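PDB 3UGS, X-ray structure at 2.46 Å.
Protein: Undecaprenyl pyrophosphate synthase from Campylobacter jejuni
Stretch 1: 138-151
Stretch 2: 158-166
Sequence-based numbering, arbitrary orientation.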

ATOM      1  N   ASP A 138      -1.897  -4.155  11.721  1.00 20.69           N
ATOM      2  CA  ASP A 138      -1.613  -4.915  12.955  1.00 20.66           C
ATOM      3  C   ASP A 138      -0.135  -5.230  13.026  1.00 20.82           C
ATOM      4  O   ASP A 138       0.487  -5.087  14.040  1.00 21.96           O
ATOM      5  CB  ASP A 138      -2.479  -6.205  13.007  1.00 23.00           C
ATOM      6  CG  ASP A 138      -2.084  -7.178  14.147  1.00 24.94           C
ATOM      7  OD1 ASP A 138      -2.464  -6.940  15.290  1.00 26.20           O
ATOM      8  OD2 ASP A 138      -1.436  -8.228  13.897  1.00 26.24           O
ATOM      9  N   GLU A 139       0.440  -5.679  11.919  1.00 22.16           N
ATOM     10  CA  GLU A 139       1.894  -5.978  11.877  1.00 21.27           C
ATOM     11  C   GLU A 139       2.675  -4.714  12.269  1.00 21.04           C
ATOM     12  O   GLU A 139       3.587  -4.696  13.110  1.00 21.03           O
ATOM     13  CB  GLU A 139       2.324  -6.450  10.510  1.00 22.22           C
ATOM     14  CG  GLU A 139       3.754  -7.024  10.492  1.00 22.87           C
ATOM     15  CD  GLU A 139       4.374  -7.096   9.082  1.00 24.81           C
ATOM     16  OE1 GLU A 139       3.787  -6.537   8.080  1.00 24.40           O
ATOM     17  OE2 GLU A 139       5.484  -7.700   8.979  1.00 25.26           O
ATOM     18  N   ILE A 140       2.249  -3.618  11.681  1.00 20.14           N
ATOM     19  CA  ILE A 140       2.892  -2.306  11.936  1.00 19.50           C
ATOM     20  C   ILE A 140       2.841  -1.901  13.425  1.00 20.16           C
ATOM     21  O   ILE A 140       3.816  -1.418  14.008  1.00 19.05           O
ATOM     22  CB  ILE A 140       2.321  -1.187  11.066  1.00 18.36           C
ATOM     23  CG1 ILE A 140       2.698  -1.427   9.589  1.00 17.63           C
ATOM     24  CG2 ILE A 140       2.837   0.178  11.528  1.00 15.35           C
ATOM     25  CD1 ILE A 140       2.116  -0.399   8.642  1.00 16.46           C
ATOM     26  N   ILE A 141       1.692  -2.119  14.030  1.00 21.61           N
ATOM     27  CA  ILE A 141       1.490  -1.821  15.487  1.00 21.22           C
ATOM     28  C   ILE A 141       2.372  -2.706  16.346  1.00 21.06           C
ATOM     29  O   ILE A 141       3.017  -2.270  17.271  1.00 23.68           O
ATOM     30  CB  ILE A 141       0.020  -1.953  15.950  1.00 21.67           C
ATOM     31  CG1 ILE A 141      -0.615  -0.559  16.065  1.00 23.01           C
ATOM     32  CG2 ILE A 141      -0.039  -2.433  17.406  1.00 22.23           C
ATOM     33  CD1 ILE A 141      -0.842   0.224  14.814  1.00 23.14           C
ATOM     34  N   ARG A 142       2.403  -3.966  15.990  1.00 21.34           N
ATOM     35  CA  ARG A 142       3.209  -4.958  16.692  1.00 21.94           C
ATOM     36  C   ARG A 142       4.700  -4.641  16.568  1.00 21.78           C
ATOM     37  O   ARG A 142       5.493  -4.853  17.476  1.00 24.11           O
ATOM     38  CB  ARG A 142       2.899  -6.403  16.226  1.00 23.41           C
ATOM     39  CG  ARG A 142       1.451  -6.814  16.574  1.00 26.00           C
ATOM     40  CD  ARG A 142       1.122  -8.301  16.533  1.00 26.24           C
ATOM     41  NE  ARG A 142       0.977  -8.708  15.129  1.00 26.08           N
ATOM     42  CZ  ARG A 142       1.927  -9.279  14.408  1.00 25.37           C
ATOM     43  NH1 ARG A 142       1.722  -9.528  13.114  1.00 27.35           N
ATOM     44  NH2 ARG A 142       3.077  -9.597  14.979  1.00 25.15           N
ATOM     45  N   ALA A 143       5.079  -4.127  15.422  1.00 21.54           N
ATOM     46  CA  ALA A 143       6.490  -3.788  15.201  1.00 21.53           C
ATOM     47  C   ALA A 143       6.897  -2.602  16.065  1.00 22.90           C
ATOM     48  O   ALA A 143       8.000  -2.567  16.631  1.00 24.03           O
ATOM     49  CB  ALA A 143       6.753  -3.488  13.769  1.00 20.76           C
ATOM     50  N   ALA A 144       5.979  -1.643  16.172  1.00 21.58           N
ATOM     51  CA  ALA A 144       6.199  -0.416  16.979  1.00 22.99           C
ATOM     52  C   ALA A 144       6.350  -0.745  18.494  1.00 24.55           C
ATOM     53  O   ALA A 144       7.092  -0.114  19.217  1.00 25.54           O
ATOM     54  CB  ALA A 144       5.074   0.590  16.788  1.00 20.46           C
ATOM     55  N   LYS A 145       5.595  -1.718  18.950  1.00 24.56           N
ATOM     56  CA  LYS A 145       5.664  -2.128  20.352  1.00 26.81           C
ATOM     57  C   LYS A 145       6.983  -2.848  20.649  1.00 27.95           C
ATOM     58  O   LYS A 145       7.556  -2.684  21.708  1.00 29.99           O
ATOM     59  CB  LYS A 145       4.488  -3.010  20.726  1.00 26.68           C
ATOM     60  CG  LYS A 145       3.172  -2.270  20.629  1.00 27.83           C
ATOM     61  CD  LYS A 145       2.023  -3.256  20.659  1.00 29.90           C
ATOM     62  CE  LYS A 145       0.907  -2.783  21.576  1.00 32.35           C
ATOM     63  NZ  LYS A 145       0.055  -3.964  21.902  1.00 34.42           N
ATOM     64  N   ARG A 146       7.419  -3.663  19.705  1.00 26.26           N
ATOM     65  CA  ARG A 146       8.698  -4.361  19.821  1.00 27.24           C
ATOM     66  C   ARG A 146       9.879  -3.377  19.936  1.00 28.63           C
ATOM     67  O   ARG A 146      10.873  -3.613  20.636  1.00 29.06           O
ATOM     68  CB  ARG A 146       8.970  -5.273  18.628  1.00 27.48           C
ATOM     69  CG  ARG A 146       8.158  -6.535  18.576  1.00 26.70           C
ATOM     70  CD  ARG A 146       8.285  -7.174  17.171  1.00 27.12           C
ATOM     71  NE  ARG A 146       7.641  -8.476  17.127  1.00 27.97           N
ATOM     72  CZ  ARG A 146       7.062  -9.014  16.065  1.00 28.92           C
ATOM     73  NH1 ARG A 146       7.053  -8.377  14.883  1.00 28.67           N
ATOM     74  NH2 ARG A 146       6.482 -10.199  16.197  1.00 28.64           N
ATOM     75  N   VAL A 147       9.756  -2.302  19.170  1.00 27.66           N
ATOM     76  CA  VAL A 147      10.765  -1.229  19.142  1.00 26.94           C
ATOM     77  C   VAL A 147      10.792  -0.519  20.495  1.00 28.39           C
ATOM     78  O   VAL A 147      11.839  -0.227  21.064  1.00 31.78           O
ATOM     79  CB  VAL A 147      10.507  -0.191  18.046  1.00 25.31           C
ATOM     80  CG1 VAL A 147      11.359   1.049  18.281  1.00 25.06           C
ATOM     81  CG2 VAL A 147      10.802  -0.798  16.678  1.00 26.33           C
ATOM     82  N   ILE A 148       9.602  -0.236  20.976  1.00 28.00           N
ATOM     83  CA  ILE A 148       9.393   0.382  22.296  1.00 30.14           C
ATOM     84  C   ILE A 148       9.869  -0.540  23.432  1.00 31.63           C
ATOM     85  O   ILE A 148      10.663  -0.156  24.286  1.00 31.09           O
ATOM     86  CB  ILE A 148       7.931   0.782  22.536  1.00 31.87           C
ATOM     87  CG1 ILE A 148       7.660   2.098  21.791  1.00 32.49           C
ATOM     88  CG2 ILE A 148       7.624   0.963  24.029  1.00 28.68           C
ATOM     89  CD1 ILE A 148       6.221   2.561  21.903  1.00 33.11           C
ATOM     90  N   GLU A 149       9.429  -1.772  23.362  1.00 31.83           N
ATOM     91  CA  GLU A 149       9.817  -2.823  24.316  1.00 36.99           C
ATOM     92  C   GLU A 149      11.347  -3.032  24.378  1.00 39.45           C
ATOM     93  O   GLU A 149      11.900  -3.442  25.402  1.00 41.93           O
ATOM     94  CB  GLU A 149       9.133  -4.143  23.971  1.00 42.38           C
ATOM     95  CG  GLU A 149       9.398  -5.264  24.965  1.00 52.94           C
ATOM     96  CD  GLU A 149       8.705  -6.571  24.568  1.00 65.46           C
ATOM     97  OE1 GLU A 149       7.997  -6.598  23.519  1.00 71.31           O
ATOM     98  OE2 GLU A 149       8.866  -7.577  25.307  1.00 72.15           O
ATOM     99  N   LYS A 150      12.010  -2.727  23.269  1.00 36.66           N
ATOM    100  CA  LYS A 150      13.493  -2.858  23.157  1.00 32.69           C
ATOM    101  C   LYS A 150      14.238  -1.564  23.480  1.00 32.03           C
ATOM    102  O   LYS A 150      15.471  -1.479  23.418  1.00 28.74           O
ATOM    103  CB  LYS A 150      13.908  -3.331  21.768  1.00 32.51           C
ATOM    104  CG  LYS A 150      13.519  -4.766  21.462  1.00 32.25           C
ATOM    105  CD  LYS A 150      13.988  -5.140  20.064  1.00 32.45           C
ATOM    106  CE  LYS A 150      13.636  -6.563  19.680  1.00 31.34           C
ATOM    107  NZ  LYS A 150      14.464  -6.997  18.522  1.00 31.83           N
ATOM    108  N   LYS A 151      13.467  -0.548  23.804  1.00 32.31           N
ATOM    109  CA  LYS A 151      14.042   0.765  24.183  1.00 35.35           C
ATOM    110  C   LYS A 151      14.794   1.416  23.031  1.00 34.21           C
ATOM    111  O   LYS A 151      15.691   2.211  23.206  1.00 34.26           O
ATOM    112  CB  LYS A 151      14.997   0.617  25.364  1.00 40.85           C
ATOM    113  CG  LYS A 151      14.332   0.234  26.685  1.00 44.92           C
ATOM    114  CD  LYS A 151      15.399   0.085  27.766  1.00 54.18           C
ATOM    115  CE  LYS A 151      14.830  -0.315  29.122  1.00 61.27           C
ATOM    116  NZ  LYS A 151      15.893  -0.351  30.182  1.00 62.88           N
ATOM    117  N   ASN A 158      14.103   1.283  12.472  1.00 21.26           N
ATOM    118  CA  ASN A 158      13.848   0.379  13.576  1.00 22.30           C
ATOM    119  C   ASN A 158      12.532  -0.353  13.465  1.00 22.20           C
ATOM    120  O   ASN A 158      12.416  -1.501  13.816  1.00 21.95           O
ATOM    121  CB  ASN A 158      13.958   1.087  14.922  1.00 23.91           C
ATOM    122  CG  ASN A 158      15.418   1.290  15.356  1.00 23.72           C
ATOM    123  OD1 ASN A 158      16.265   0.454  15.086  1.00 26.06           O
ATOM    124  ND2 ASN A 158      15.702   2.397  16.032  1.00 22.31           N
ATOM    125  N   LEU A 159      11.525   0.330  12.958  1.00 22.02           N
ATOM    126  CA  LEU A 159      10.211  -0.272  12.791  1.00 21.44           C
ATOM    127  C   LEU A 159      10.266  -1.326  11.693  1.00 21.81           C
ATOM    128  O   LEU A 159       9.744  -2.399  11.815  1.00 22.05           O
ATOM    129  CB  LEU A 159       9.189   0.803  12.500  1.00 23.27           C
ATOM    130  CG  LEU A 159       7.726   0.564  12.099  1.00 24.25           C
ATOM    131  CD1 LEU A 159       7.550  -0.208  10.796  1.00 23.13           C
ATOM    132  CD2 LEU A 159       6.992  -0.097  13.231  1.00 22.86           C
ATOM    133  N   THR A 160      10.940  -1.006  10.617  1.00 21.45           N
ATOM    134  CA  THR A 160      11.156  -1.978   9.549  1.00 20.98           C
ATOM    135  C   THR A 160      11.733  -3.286  10.070  1.00 20.86           C
ATOM    136  O   THR A 160      11.219  -4.363   9.818  1.00 19.90           O
ATOM    137  CB  THR A 160      12.090  -1.384   8.481  1.00 19.99           C
ATOM    138  OG1 THR A 160      11.469  -0.198   7.978  1.00 20.12           O
ATOM    139  CG2 THR A 160      12.356  -2.317   7.386  1.00 17.52           C
ATOM    140  N   GLN A 161      12.827  -3.164  10.787  1.00 22.53           N
ATOM    141  CA  GLN A 161      13.592  -4.346  11.269  1.00 24.16           C
ATOM    142  C   GLN A 161      12.806  -5.179  12.295  1.00 22.64           C
ATOM    143  O   GLN A 161      13.170  -6.281  12.631  1.00 24.75           O
ATOM    144  CB  GLN A 161      14.948  -3.971  11.880  1.00 25.68           C
ATOM    145  CG  GLN A 161      15.934  -3.422  10.866  1.00 30.11           C
ATOM    146  CD  GLN A 161      15.915  -4.209   9.535  1.00 37.56           C
ATOM    147  OE1 GLN A 161      15.602  -3.634   8.443  1.00 38.35           O
ATOM    148  NE2 GLN A 161      16.270  -5.527   9.601  1.00 34.96           N
ATOM    149  N   ASN A 162      11.754  -4.613  12.809  1.00 20.73           N
ATOM    150  CA  ASN A 162      10.916  -5.312  13.795  1.00 21.53           C
ATOM    151  C   ASN A 162       9.579  -5.818  13.274  1.00 21.29           C
ATOM    152  O   ASN A 162       8.777  -6.408  14.023  1.00 20.86           O
ATOM    153  CB  ASN A 162      10.724  -4.485  15.071  1.00 22.39           C
ATOM    154  CG  ASN A 162      11.968  -4.500  15.949  1.00 22.23           C
ATOM    155  OD1 ASN A 162      12.196  -5.483  16.678  1.00 24.88           O
ATOM    156  ND2 ASN A 162      12.794  -3.444  15.861  1.00 18.27           N
ATOM    157  N   LEU A 163       9.359  -5.596  11.988  1.00 20.27           N
ATOM    158  CA  LEU A 163       8.192  -6.178  11.314  1.00 19.27           C
ATOM    159  C   LEU A 163       8.303  -7.696  11.377  1.00 19.59           C
ATOM    160  O   LEU A 163       9.361  -8.240  11.560  1.00 18.08           O
ATOM    161  CB  LEU A 163       8.038  -5.701   9.881  1.00 18.66           C
ATOM    162  CG  LEU A 163       7.613  -4.254   9.649  1.00 17.43           C
ATOM    163  CD1 LEU A 163       7.965  -3.867   8.220  1.00 16.88           C
ATOM    164  CD2 LEU A 163       6.131  -4.064   9.943  1.00 17.16           C
ATOM    165  N   ASP A 164       7.158  -8.373  11.295  1.00 21.42           N
ATOM    166  CA  ASP A 164       7.138  -9.854  11.167  1.00 21.28           C
ATOM    167  C   ASP A 164       7.994 -10.249   9.958  1.00 21.47           C
ATOM    168  O   ASP A 164       8.615 -11.291   9.937  1.00 22.40           O
ATOM    169  CB  ASP A 164       5.739 -10.392  10.914  1.00 21.37           C
ATOM    170  CG  ASP A 164       4.903 -10.483  12.163  1.00 23.74           C
ATOM    171  OD1 ASP A 164       5.407 -10.210  13.292  1.00 23.97           O
ATOM    172  OD2 ASP A 164       3.712 -10.869  12.013  1.00 24.22           O
ATOM    173  N   LEU A 165       7.953  -9.390   8.942  1.00 20.69           N
ATOM    174  CA  LEU A 165       8.669  -9.586   7.669  1.00 20.27           C
ATOM    175  C   LEU A 165       9.332  -8.306   7.178  1.00 20.48           C
ATOM    176  O   LEU A 165       8.772  -7.560   6.391  1.00 20.11           O
ATOM    177  CB  LEU A 165       7.740 -10.155   6.592  1.00 20.23           C
ATOM    178  CG  LEU A 165       8.378 -10.540   5.255  1.00 19.85           C
ATOM    179  CD1 LEU A 165       9.447 -11.606   5.385  1.00 18.62           C
ATOM    180  CD2 LEU A 165       7.264 -10.989   4.338  1.00 18.40           C
ATOM    181  N   PRO A 166      10.575  -8.078   7.614  1.00 21.84           N
ATOM    182  CA  PRO A 166      11.304  -6.839   7.314  1.00 21.77           C
ATOM    183  C   PRO A 166      11.573  -6.520   5.848  1.00 22.25           C
ATOM    184  O   PRO A 166      11.813  -5.351   5.487  1.00 24.63           O
ATOM    185  CB  PRO A 166      12.638  -7.046   8.058  1.00 21.00           C
ATOM    186  CG  PRO A 166      12.333  -8.024   9.148  1.00 20.09           C
ATOM    187  CD  PRO A 166      11.373  -8.971   8.483  1.00 20.22           C
TER

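The contact is built around a shallow place on a helix. At Ala 143 the side chain is a single methyl pointing toward the second stretch, and here the two backbones come nearest, with the CA atoms of Ala 143 and Leu 163 4.9 Å apart. Small size is what suits alanine to this position: the second stretch can lie almost against the helix.

Into this low ground reaches Leu 159. Its CA-to-CB bond points sideways, but with chi1 t and chi2 m the end of the side chain comes nearer, and CD2 is the bump that fills the hollow. Leu 159 CD2 lies 3.4 Å from Ala 143 CB, 4.1 Å from Ala 144 CB and 3.5 Å from Ile 140 O, so the methyl packs on helix backbone as well as on side chains. Leu 163 adds a second methyl: its CD2 sits 3.9 Å from Ala 143 CB and 4.3 Å from Ile 140 CG1. Two leucine tips thus share one alanine, with Ile 140 as a flank.

One turn on from Ala 143, Val 147 offers a larger bump. Its CG2 rests 3.4 Å from Asn 158 O and 3.4 Å from Asn 162 ND2. That amide is no loose polar group, because Asn 162 ND2 donates to Asn 158 O at 2.8 Å, tying the side chain back to the backbone four residues earlier. Asparagine can therefore be buried here, and no residue of its stretch is covered more extensively by the helix. Its OD1 accepts a weak hydrogen bond from Lys 150 NZ at 3.3 Å, at the exposed margin.

Charge closes the other side of the alanine. Asp 164 points its carboxylate at two arginines one helical turn apart. Arg 142 grips it end-on, NH1 to OD2 at 2.6 Å and NH2 to OD1 at 2.9 Å, while Arg 142 NE bonds Asp 138 OD2 at 2.8 Å, a salt bridge within the helix that steadies the guanidinium. Arg 146, extended through chi2 and chi3 both t, brings NH1 to Asp 164 OD1 at 2.9 Å and to Asn 162 O at 2.8 Å, thereby holding backbone and carboxylate together.

Glu 139, buried and pointing toward the second stretch, accepts the backbone instead: Leu 165 N donates to Glu 139 OE2 at 3.0 Å. The rule is legible: small where the backbones come nearest, leucine tips in the dip, long polar arms around it.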